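Alanine racemase (Acinetobacter baumannii, PDB 4QHR) is a two-subunit protein carrying covalently bound pyridoxal phosphate, each chain joining a TIM-barrel domain to a second domain rich in beta strands. Local coordinates at residues Arg346-Ser349 against Arg350-Arg353; Lys145-Ser149 against Glu150-Cys154; Leu17-Val20 against Lys21-Ala25. All coordinates share one frame; numbering follows the deposited sequence.

Along the chain from the N terminus the order is interaction 3, then interaction 2, then interaction 1; each is a local contact completed before the next begins, so none nest or cross. Interaction 3 finishes helix 10-23, just ahead of strand 28-32 of the TIM barrel. Interaction 2 closes the turn between helix 139-149 and strand 154-157 of the same barrel, its centre about 31 Å from that of interaction 3. Interaction 1 closes the bend between helix 340-345 and strand 352-355 in the C-terminal region. That last strand runs parallel to strand 4-8, the one preceding helix 10-23, so the chain's two ends meet in one sheet.

Interaction 1. Residues Arg346-Ser349 against Arg350-Arg353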
ATOM      1  N   ARG A 346       1.344   1.713  -3.820  1.00  7.45           N
ATOM      2  CA  ARG A 346       0.928   0.988  -2.604  1.00  7.38           C
ATOM      3  C   ARG A 346       0.358   1.924  -1.506  1.00  7.45           C
ATOM      4  O   ARG A 346       0.600   1.752  -0.337  1.00  7.68           O
ATOM      5  CB  ARG A 346       2.075   0.156  -2.121  1.00  7.32           C
ATOM      6  CG  ARG A 346       2.312  -1.114  -2.998  1.00  7.14           C
ATOM      7  CD  ARG A 346       3.401  -1.949  -2.413  1.00  7.17           C
ATOM      8  NE  ARG A 346       3.088  -2.511  -1.066  1.00  7.04           N
ATOM      9  CZ  ARG A 346       4.015  -2.851  -0.165  1.00  7.16           C
ATOM     10  NH1 ARG A 346       5.320  -2.673  -0.421  1.00  7.23           N
ATOM     11  NH2 ARG A 346       3.679  -3.361   1.023  1.00  7.02           N
ATOM     12  N   LEU A 347      -0.380   2.934  -1.935  1.00  7.94           N
ATOM     13  CA  LEU A 347      -1.162   3.793  -1.043  1.00  8.22           C
ATOM     14  C   LEU A 347      -2.486   3.107  -0.752  1.00  8.31           C
ATOM     15  O   LEU A 347      -3.044   2.378  -1.587  1.00  8.50           O
ATOM     16  CB  LEU A 347      -1.449   5.129  -1.702  1.00  8.59           C
ATOM     17  CG  LEU A 347      -0.217   5.946  -2.037  1.00  8.87           C
ATOM     18  CD1 LEU A 347      -0.594   7.049  -2.950  1.00  9.29           C
ATOM     19  CD2 LEU A 347       0.421   6.480  -0.774  1.00  9.23           C
ATOM     20  N   SER A 348      -3.044   3.351   0.395  1.00  7.85           N
ATOM     21  CA  SER A 348      -4.266   2.701   0.718  1.00  7.55           C
ATOM     22  C   SER A 348      -5.426   3.600   0.270  1.00  7.90           C
ATOM     23  O   SER A 348      -5.225   4.700  -0.248  1.00  7.42           O
ATOM     24  CB  SER A 348      -4.333   2.455   2.243  1.00  7.39           C
ATOM     25  OG  SER A 348      -4.752   3.613   2.920  1.00  6.94           O
ATOM     26  N   SER A 349      -6.648   3.148   0.547  1.00  8.80           N
ATOM     27  CA  SER A 349      -7.841   3.921   0.223  1.00  9.54           C
ATOM     28  C   SER A 349      -8.129   5.001   1.279  1.00  8.89           C
ATOM     29  O   SER A 349      -9.013   5.800   1.073  1.00  8.74           O
ATOM     30  CB  SER A 349      -9.104   3.053   0.084  1.00 10.37           C
ATOM     31  OG  SER A 349      -9.340   2.398   1.329  1.00 12.97           O
ATOM     32  N   ARG A 350      -7.373   5.076   2.367  1.00  8.60           N
ATOM     33  CA  ARG A 350      -7.725   6.019   3.446  1.00  8.17           C
ATOM     34  C   ARG A 350      -7.540   7.501   3.013  1.00  8.32           C
ATOM     35  O   ARG A 350      -8.489   8.308   3.177  1.00  8.74           O
ATOM     36  CB  ARG A 350      -6.971   5.686   4.726  1.00  7.97           C
ATOM     37  CG  ARG A 350      -7.339   6.643   5.846  1.00  7.82           C
ATOM     38  CD  ARG A 350      -7.171   5.953   7.176  1.00  7.77           C
ATOM     39  NE  ARG A 350      -5.748   5.761   7.443  1.00  7.61           N
ATOM     40  CZ  ARG A 350      -5.235   5.147   8.497  1.00  7.47           C
ATOM     41  NH1 ARG A 350      -5.995   4.547   9.379  1.00  7.58           N
ATOM     42  NH2 ARG A 350      -3.927   5.090   8.621  1.00  7.52           N
ATOM     43  N   PRO A 351      -6.369   7.869   2.443  1.00  8.16           N
ATOM     44  CA  PRO A 351      -6.275   9.254   1.967  1.00  8.73           C
ATOM     45  C   PRO A 351      -7.358   9.699   0.983  1.00  9.17           C
ATOM     46  O   PRO A 351      -7.734   8.950   0.104  1.00  8.90           O
ATOM     47  CB  PRO A 351      -4.873   9.301   1.307  1.00  8.38           C
ATOM     48  CG  PRO A 351      -4.113   8.247   2.051  1.00  8.45           C
ATOM     49  CD  PRO A 351      -5.107   7.153   2.217  1.00  8.14           C
ATOM     50  N   VAL A 352      -7.827  10.935   1.122  1.00 10.14           N
ATOM     51  CA  VAL A 352      -8.741  11.540   0.139  1.00 10.81           C
ATOM     52  C   VAL A 352      -7.995  11.906  -1.134  1.00 11.21           C
ATOM     53  O   VAL A 352      -6.898  12.473  -1.049  1.00 11.16           O
ATOM     54  CB  VAL A 352      -9.449  12.794   0.729  1.00 10.83           C
ATOM     55  CG1 VAL A 352     -10.343  13.417  -0.308  1.00 11.18           C
ATOM     56  CG2 VAL A 352     -10.289  12.359   1.914  1.00 10.82           C
ATOM     57  N   ARG A 353      -8.560  11.555  -2.299  1.00 11.82           N
ATOM     58  CA  ARG A 353      -7.984  11.923  -3.576  1.00 12.77           C
ATOM     59  C   ARG A 353      -8.631  13.223  -4.059  1.00 14.23           C
ATOM     60  O   ARG A 353      -9.858  13.333  -4.044  1.00 12.86           O
ATOM     61  CB  ARG A 353      -8.208  10.859  -4.626  1.00 12.87           C
ATOM     62  CG  ARG A 353      -7.142   9.801  -4.685  1.00 12.93           C
ATOM     63  CD  ARG A 353      -7.002   8.991  -3.403  1.00 13.52           C
ATOM     64  NE  ARG A 353      -6.019   7.923  -3.564  1.00 13.43           N
ATOM     65  CZ  ARG A 353      -5.722   7.030  -2.614  1.00 13.73           C
ATOM     66  NH1 ARG A 353      -6.317   7.071  -1.405  1.00 13.11           N
ATOM     67  NH2 ARG A 353      -4.817   6.098  -2.884  1.00 13.84           N
TER
HETATM   68  O   HOH W   1     -10.196   7.786  -0.740  1.00 14.61           O
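Arg353 reaches back over the turn to clasp the backbone carbonyl of Ser348 with two nitrogens, NH1 at 2.9 Å and NH2 at 3.0 Å from Ser348 O. The oxygen lies in the guanidinium plane, at its edge; NH1 approaches in the carbonyl plane, NH2 from above it. A bend at chi2 (62°) in an otherwise extended chain folds the arginine toward the turn. NH1 also donates to Pro351 O at 2.8 Å, so three bonds fix the group's rotation. An arginine suits the place, its flat group carrying several in-plane N-H donors.

The side chain of Ser348 works separately: its OG sits between the backbone N and carbonyl carbon (chi1 82°) and accepts a nearly straight bond from Arg350 N, 3.1 Å away. The short side chain suits this tight bend, and OG also bonds to Gly274 O. Pro351 CD packs 3.5 Å from Ser348 O, its ring stiffening the exit from the turn. Arg350 leads its guanidinium away into salt bridges with Asp275 and Asp303 of its own chain and Glu62 of the second subunit. The turn lies between helix 340-345 and strand 352-355, with Leu347 and Pro351 packed on strands 4-8 and 234-246.

Interaction 2. Residues Lys145-Ser149 against Glu150-Cys154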
ATOM      1  N   LYS A 145       5.384 -14.869 -38.904  1.00 13.88           N
ATOM      2  CA  LYS A 145       5.099 -15.338 -40.262  1.00 14.68           C
ATOM      3  C   LYS A 145       3.713 -15.899 -40.376  1.00 13.51           C
ATOM      4  O   LYS A 145       3.004 -15.543 -41.309  1.00 13.58           O
ATOM      5  CB  LYS A 145       6.174 -16.294 -40.761  1.00 16.45           C
ATOM      6  CG  LYS A 145       7.455 -15.515 -40.995  1.00 18.69           C
ATOM      7  CD  LYS A 145       8.520 -16.225 -41.811  1.00 21.45           C
ATOM      8  CE  LYS A 145       9.720 -15.276 -41.932  1.00 22.42           C
ATOM      9  NZ  LYS A 145      10.647 -15.765 -42.985  1.00 24.17           N
ATOM     10  N   THR A 146       3.292 -16.720 -39.413  1.00 12.53           N
ATOM     11  CA  THR A 146       1.981 -17.306 -39.459  1.00 12.65           C
ATOM     12  C   THR A 146       0.858 -16.287 -39.293  1.00 11.95           C
ATOM     13  O   THR A 146      -0.151 -16.327 -40.009  1.00 11.63           O
ATOM     14  CB  THR A 146       1.881 -18.436 -38.415  1.00 13.52           C
ATOM     15  OG1 THR A 146       2.907 -19.384 -38.671  1.00 14.50           O
ATOM     16  CG2 THR A 146       0.578 -19.155 -38.523  1.00 13.83           C
ATOM     17  N   LEU A 147       1.034 -15.355 -38.366  1.00 11.76           N
ATOM     18  CA  LEU A 147       0.012 -14.343 -38.152  1.00 11.76           C
ATOM     19  C   LEU A 147      -0.155 -13.480 -39.386  1.00 11.39           C
ATOM     20  O   LEU A 147      -1.305 -13.165 -39.805  1.00 11.12           O
ATOM     21  CB  LEU A 147       0.381 -13.456 -36.946  1.00 11.75           C
ATOM     22  CG  LEU A 147       0.280 -14.177 -35.611  1.00 11.96           C
ATOM     23  CD1 LEU A 147       0.964 -13.376 -34.502  1.00 12.67           C
ATOM     24  CD2 LEU A 147      -1.162 -14.438 -35.271  1.00 12.12           C
ATOM     25  N   LYS A 148       0.961 -13.050 -39.956  1.00 11.75           N
ATOM     26  CA  LYS A 148       0.891 -12.277 -41.218  1.00 12.42           C
ATOM     27  C   LYS A 148       0.129 -13.029 -42.317  1.00 13.44           C
ATOM     28  O   LYS A 148      -0.753 -12.470 -42.974  1.00 12.41           O
ATOM     29  CB  LYS A 148       2.286 -11.959 -41.744  1.00 12.89           C
ATOM     30  CG  LYS A 148       3.011 -10.889 -40.993  1.00 12.66           C
ATOM     31  CD  LYS A 148       4.278 -10.585 -41.771  1.00 13.26           C
ATOM     32  CE  LYS A 148       5.040  -9.405 -41.224  1.00 13.18           C
ATOM     33  NZ  LYS A 148       6.125  -9.028 -42.157  1.00 13.08           N
ATOM     34  N   SER A 149       0.459 -14.296 -42.497  1.00 14.82           N
ATOM     35  CA  SER A 149      -0.178 -15.093 -43.535  1.00 16.33           C
ATOM     36  C   SER A 149      -1.640 -15.321 -43.223  1.00 16.74           C
ATOM     37  O   SER A 149      -2.416 -15.426 -44.129  1.00 16.44           O
ATOM     38  CB  SER A 149       0.585 -16.408 -43.800  1.00 18.55           C
ATOM     39  OG  SER A 149       0.335 -17.324 -42.767  1.00 21.28           O
ATOM     40  N   GLU A 150      -2.013 -15.358 -41.943  1.00 16.35           N
ATOM     41  CA  GLU A 150      -3.426 -15.409 -41.528  1.00 17.00           C
ATOM     42  C   GLU A 150      -4.205 -14.108 -41.659  1.00 15.85           C
ATOM     43  O   GLU A 150      -5.377 -14.109 -41.417  1.00 16.11           O
ATOM     44  CB  GLU A 150      -3.536 -15.930 -40.077  1.00 18.41           C
ATOM     45  CG  GLU A 150      -3.133 -17.384 -39.897  1.00 20.99           C
ATOM     46  CD  GLU A 150      -4.120 -18.352 -40.531  1.00 23.98           C
ATOM     47  OE1 GLU A 150      -5.295 -17.968 -40.771  1.00 26.66           O
ATOM     48  OE2 GLU A 150      -3.701 -19.481 -40.836  1.00 25.53           O
ATOM     49  N   GLY A 151      -3.557 -13.003 -42.026  1.00 14.33           N
ATOM     50  CA  GLY A 151      -4.211 -11.722 -42.269  1.00 13.08           C
ATOM     51  C   GLY A 151      -4.043 -10.664 -41.172  1.00 12.02           C
ATOM     52  O   GLY A 151      -4.637  -9.570 -41.270  1.00 11.15           O
ATOM     53  N   PHE A 152      -3.207 -10.938 -40.176  1.00 10.60           N
ATOM     54  CA  PHE A 152      -2.984 -10.011 -39.080  1.00 10.95           C
ATOM     55  C   PHE A 152      -1.951  -8.939 -39.402  1.00 11.23           C
ATOM     56  O   PHE A 152      -0.985  -9.163 -40.129  1.00 10.89           O
ATOM     57  CB  PHE A 152      -2.513 -10.714 -37.805  1.00 10.83           C
ATOM     58  CG  PHE A 152      -3.538 -11.575 -37.137  1.00 10.95           C
ATOM     59  CD1 PHE A 152      -4.418 -11.043 -36.178  1.00 11.54           C
ATOM     60  CD2 PHE A 152      -3.634 -12.900 -37.427  1.00 11.42           C
ATOM     61  CE1 PHE A 152      -5.346 -11.855 -35.532  1.00 11.48           C
ATOM     62  CE2 PHE A 152      -4.558 -13.717 -36.770  1.00 11.07           C
ATOM     63  CZ  PHE A 152      -5.424 -13.178 -35.841  1.00 11.55           C
ATOM     64  N   THR A 153      -2.141  -7.779 -38.785  1.00 11.46           N
ATOM     65  CA  THR A 153      -1.119  -6.750 -38.741  1.00 11.27           C
ATOM     66  C   THR A 153      -0.498  -6.872 -37.361  1.00 11.18           C
ATOM     67  O   THR A 153      -1.207  -6.811 -36.319  1.00 10.98           O
ATOM     68  CB  THR A 153      -1.691  -5.341 -38.959  1.00 11.55           C
ATOM     69  OG1 THR A 153      -2.203  -5.235 -40.304  1.00 11.35           O
ATOM     70  CG2 THR A 153      -0.645  -4.244 -38.725  1.00 11.39           C
ATOM     71  N   CYS A 154       0.811  -7.054 -37.361  1.00 10.91           N
ATOM     72  CA  CYS A 154       1.586  -7.321 -36.145  1.00 10.69           C
ATOM     73  C   CYS A 154       2.376  -6.122 -35.644  1.00 10.29           C
ATOM     74  O   CYS A 154       2.740  -5.198 -36.421  1.00 10.28           O
ATOM     75  CB  CYS A 154       2.622  -8.421 -36.416  1.00 11.27           C
ATOM     76  SG  CYS A 154       1.923 -10.001 -36.796  1.00 11.97           S
TER
HETATM   77  O   HOH W   2      -1.581  -9.742 -42.922  1.00 12.44           O
HETATM   78  O   HOH W   3      -1.224 -20.108 -42.322  1.00 41.95           O
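Leu147 and Phe152 each place CG opposite their own carbonyl carbon (chi1 -70° and -69°); these first torsions turn both side chains to the same flank, where CD2 of Leu147 comes to 3.6 Å from CD2 of Phe152, the two side chains crossing at a slant. Leu147 CB meanwhile touches Cys154 SG at 3.8 Å, a small, polarisable sulfur that packs against the flank of the helix.

The backbone folds back through a Schellman motif. Phe152 N donates to Leu147 O at 3.0 Å, and Gly151 N to Lys148 O, also at 3.0 Å, from well above that carbonyl's plane. Gly151 has a positive phi of 104°; with no CB, it avoids pressing against the carbonyl oxygen of Glu150. Leu147 O also lies in the plane of the phenyl ring, at its edge, 3.3 Å from Phe152 CD2. Thr146 O is gripped twice from the same face, by Glu150 N and by Ser149 OG, the hydroxyl being short enough to turn back onto its own helix. Water 2 ties Lys148 O to Phe152 O; water 3 joins Ser149 OG to Glu150 OE2, while Glu150 OE1 pairs with Lys112.

The turn carries helix 139-149 into strand 154-157, its apolar side chains packing against helices 102-110 and 112-117 and strand 122-125.

Interaction 3. Residues Leu17-Val20 against Lys21-Ala25; sequences LNRV and KQLAA
The C-terminal end of helix 10-23, where the first helix of the TIM-barrel region gives way to a loop, is held by backbone bonds and by one side-chain bond, Arg19 to Gln22, one turn apart. Arg19 NH1 donates to Gln22 OE1 at 3.1 Å and nearly straight (163°). The oxygen lies in the guanidinium plane, and NH1 in turn lies in the plane of the amide carbonyl, although the two groups are turned 52° apart. A bend at chi2 (-81°) and another at chi3 curl the arginine along the helix toward its end. Leu23 CD1 lies over one face of the guanidinium, 3.9 Å from NH2; a branched apolar side chain suits that flat surface. NE and NH2 donate to Asp229 O and Leu228 O, so bonds from three nitrogens fix the group's orientation.

With OE1 turned to Arg19, Gln22 NE2 faces Asn18 ND2 at 3.3 Å. Both are donors, so this is proximity without a bond, the amide planes steeply turned to each other. Gln22 CG also rests 3.3 Å from Asn18 O.

Lys21, Gln22 and Leu23 donate from N to the carbonyls four residues back. The last bond, Ala24 N to Val20 O at 2.7 Å, approaches nearly along the C=O axis, although its N-H is bent away from the oxygen; Ala24 has already left helical angles, and its small side chain touches Val208 of strand 207-208. Lys21 extends from the exposed side, whereas Leu17 and Val20 pack on strand 28-32, Val20 also reaches strand 207-208, and Arg19, Val20 and Leu23 meet helix 194-199.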
ATOM      1  N   LEU A  17       3.582  14.198 -20.715  1.00  8.79           N
ATOM      2  CA  LEU A  17       3.199  13.541 -21.978  1.00  9.18           C
ATOM      3  C   LEU A  17       3.823  14.302 -23.165  1.00  9.95           C
ATOM      4  O   LEU A  17       4.321  13.682 -24.130  1.00  9.80           O
ATOM      5  CB  LEU A  17       1.692  13.454 -22.119  1.00  9.10           C
ATOM      6  CG  LEU A  17       1.178  12.800 -23.405  1.00  9.03           C
ATOM      7  CD1 LEU A  17       1.780  11.440 -23.686  1.00  8.80           C
ATOM      8  CD2 LEU A  17      -0.324  12.703 -23.386  1.00  9.44           C
ATOM      9  N   ASN A  18       3.835  15.630 -23.055  1.00 10.38           N
ATOM     10  CA  ASN A  18       4.426  16.459 -24.059  1.00 11.88           C
ATOM     11  C   ASN A  18       5.923  16.266 -24.120  1.00 11.53           C
ATOM     12  O   ASN A  18       6.496  16.363 -25.214  1.00 12.81           O
ATOM     13  CB  ASN A  18       4.061  17.941 -23.885  1.00 12.82           C
ATOM     14  CG  ASN A  18       4.512  18.768 -25.076  1.00 14.49           C
ATOM     15  OD1 ASN A  18       3.990  18.593 -26.186  1.00 16.69           O
ATOM     16  ND2 ASN A  18       5.487  19.598 -24.882  1.00 14.17           N
ATOM     17  N   ARG A  19       6.567  15.989 -22.983  1.00 10.87           N
ATOM     18  CA  ARG A  19       7.953  15.606 -22.990  1.00 10.15           C
ATOM     19  C   ARG A  19       8.212  14.347 -23.815  1.00 10.11           C
ATOM     20  O   ARG A  19       9.193  14.277 -24.584  1.00  9.93           O
ATOM     21  CB  ARG A  19       8.527  15.461 -21.584  1.00 10.68           C
ATOM     22  CG  ARG A  19       8.567  16.757 -20.769  1.00 11.02           C
ATOM     23  CD  ARG A  19       9.763  17.660 -21.113  1.00 11.19           C
ATOM     24  NE  ARG A  19      11.000  16.954 -20.768  1.00 11.26           N
ATOM     25  CZ  ARG A  19      11.964  16.590 -21.608  1.00 12.22           C
ATOM     26  NH1 ARG A  19      11.924  16.890 -22.928  1.00 13.80           N
ATOM     27  NH2 ARG A  19      13.038  15.957 -21.129  1.00 12.09           N
ATOM     28  N   VAL A  20       7.338  13.356 -23.696  1.00  9.64           N
ATOM     29  CA  VAL A  20       7.484  12.172 -24.536  1.00 10.28           C
ATOM     30  C   VAL A  20       7.496  12.532 -26.008  1.00 11.01           C
ATOM     31  O   VAL A  20       8.339  12.034 -26.772  1.00 10.78           O
ATOM     32  CB  VAL A  20       6.360  11.106 -24.293  1.00  9.99           C
ATOM     33  CG1 VAL A  20       6.635   9.877 -25.151  1.00  9.81           C
ATOM     34  CG2 VAL A  20       6.296  10.754 -22.806  1.00  9.53           C
ATOM     35  N   LYS A  21       6.525  13.344 -26.395  1.00 12.02           N
ATOM     36  CA  LYS A  21       6.419  13.851 -27.754  1.00 14.38           C
ATOM     37  C   LYS A  21       7.661  14.589 -28.254  1.00 14.31           C
ATOM     38  O   LYS A  21       8.036  14.473 -29.429  1.00 15.54           O
ATOM     39  CB  LYS A  21       5.211  14.775 -27.900  1.00 16.02           C
ATOM     40  CG  LYS A  21       5.039  15.220 -29.323  1.00 19.36           C
ATOM     41  CD  LYS A  21       3.774  16.024 -29.558  1.00 23.31           C
ATOM     42  CE  LYS A  21       3.810  16.534 -30.993  1.00 26.41           C
ATOM     43  NZ  LYS A  21       2.440  16.952 -31.364  1.00 29.80           N
ATOM     44  N   GLN A  22       8.279  15.362 -27.382  1.00 13.92           N
ATOM     45  CA  GLN A  22       9.507  16.034 -27.703  1.00 13.70           C
ATOM     46  C   GLN A  22      10.645  15.037 -27.845  1.00 13.59           C
ATOM     47  O   GLN A  22      11.506  15.194 -28.705  1.00 14.27           O
ATOM     48  CB  GLN A  22       9.870  17.082 -26.620  1.00 14.22           C
ATOM     49  CG  GLN A  22       8.913  18.250 -26.528  1.00 14.95           C
ATOM     50  CD  GLN A  22       9.221  19.161 -25.322  1.00 16.43           C
ATOM     51  OE1 GLN A  22       9.952  18.798 -24.407  1.00 15.03           O
ATOM     52  NE2 GLN A  22       8.635  20.360 -25.321  1.00 18.30           N
ATOM     53  N   LEU A  23      10.674  14.000 -27.025  1.00 12.38           N
ATOM     54  CA  LEU A  23      11.757  13.041 -27.089  1.00 12.16           C
ATOM     55  C   LEU A  23      11.579  11.986 -28.150  1.00 11.68           C
ATOM     56  O   LEU A  23      12.563  11.408 -28.588  1.00 11.64           O
ATOM     57  CB  LEU A  23      11.943  12.317 -25.723  1.00 12.47           C
ATOM     58  CG  LEU A  23      12.433  13.279 -24.619  1.00 13.23           C
ATOM     59  CD1 LEU A  23      12.128  12.789 -23.205  1.00 13.48           C
ATOM     60  CD2 LEU A  23      13.947  13.494 -24.754  1.00 13.46           C
ATOM     61  N   ALA A  24      10.345  11.707 -28.561  1.00 10.97           N
ATOM     62  CA  ALA A  24      10.041  10.628 -29.523  1.00 10.66           C
ATOM     63  C   ALA A  24       9.102  11.179 -30.581  1.00 10.94           C
ATOM     64  O   ALA A  24       7.907  10.775 -30.725  1.00 10.48           O
ATOM     65  CB  ALA A  24       9.412   9.419 -28.831  1.00 11.02           C
ATOM     66  N   ALA A  25       9.649  12.109 -31.368  1.00 10.74           N
ATOM     67  CA  ALA A  25       8.794  12.954 -32.194  1.00 10.70           C
ATOM     68  C   ALA A  25       8.005  12.255 -33.281  1.00 10.85           C
ATOM     69  O   ALA A  25       6.940  12.760 -33.714  1.00 11.92           O
ATOM     70  CB  ALA A  25       9.634  14.083 -32.793  1.00 11.10           C
TER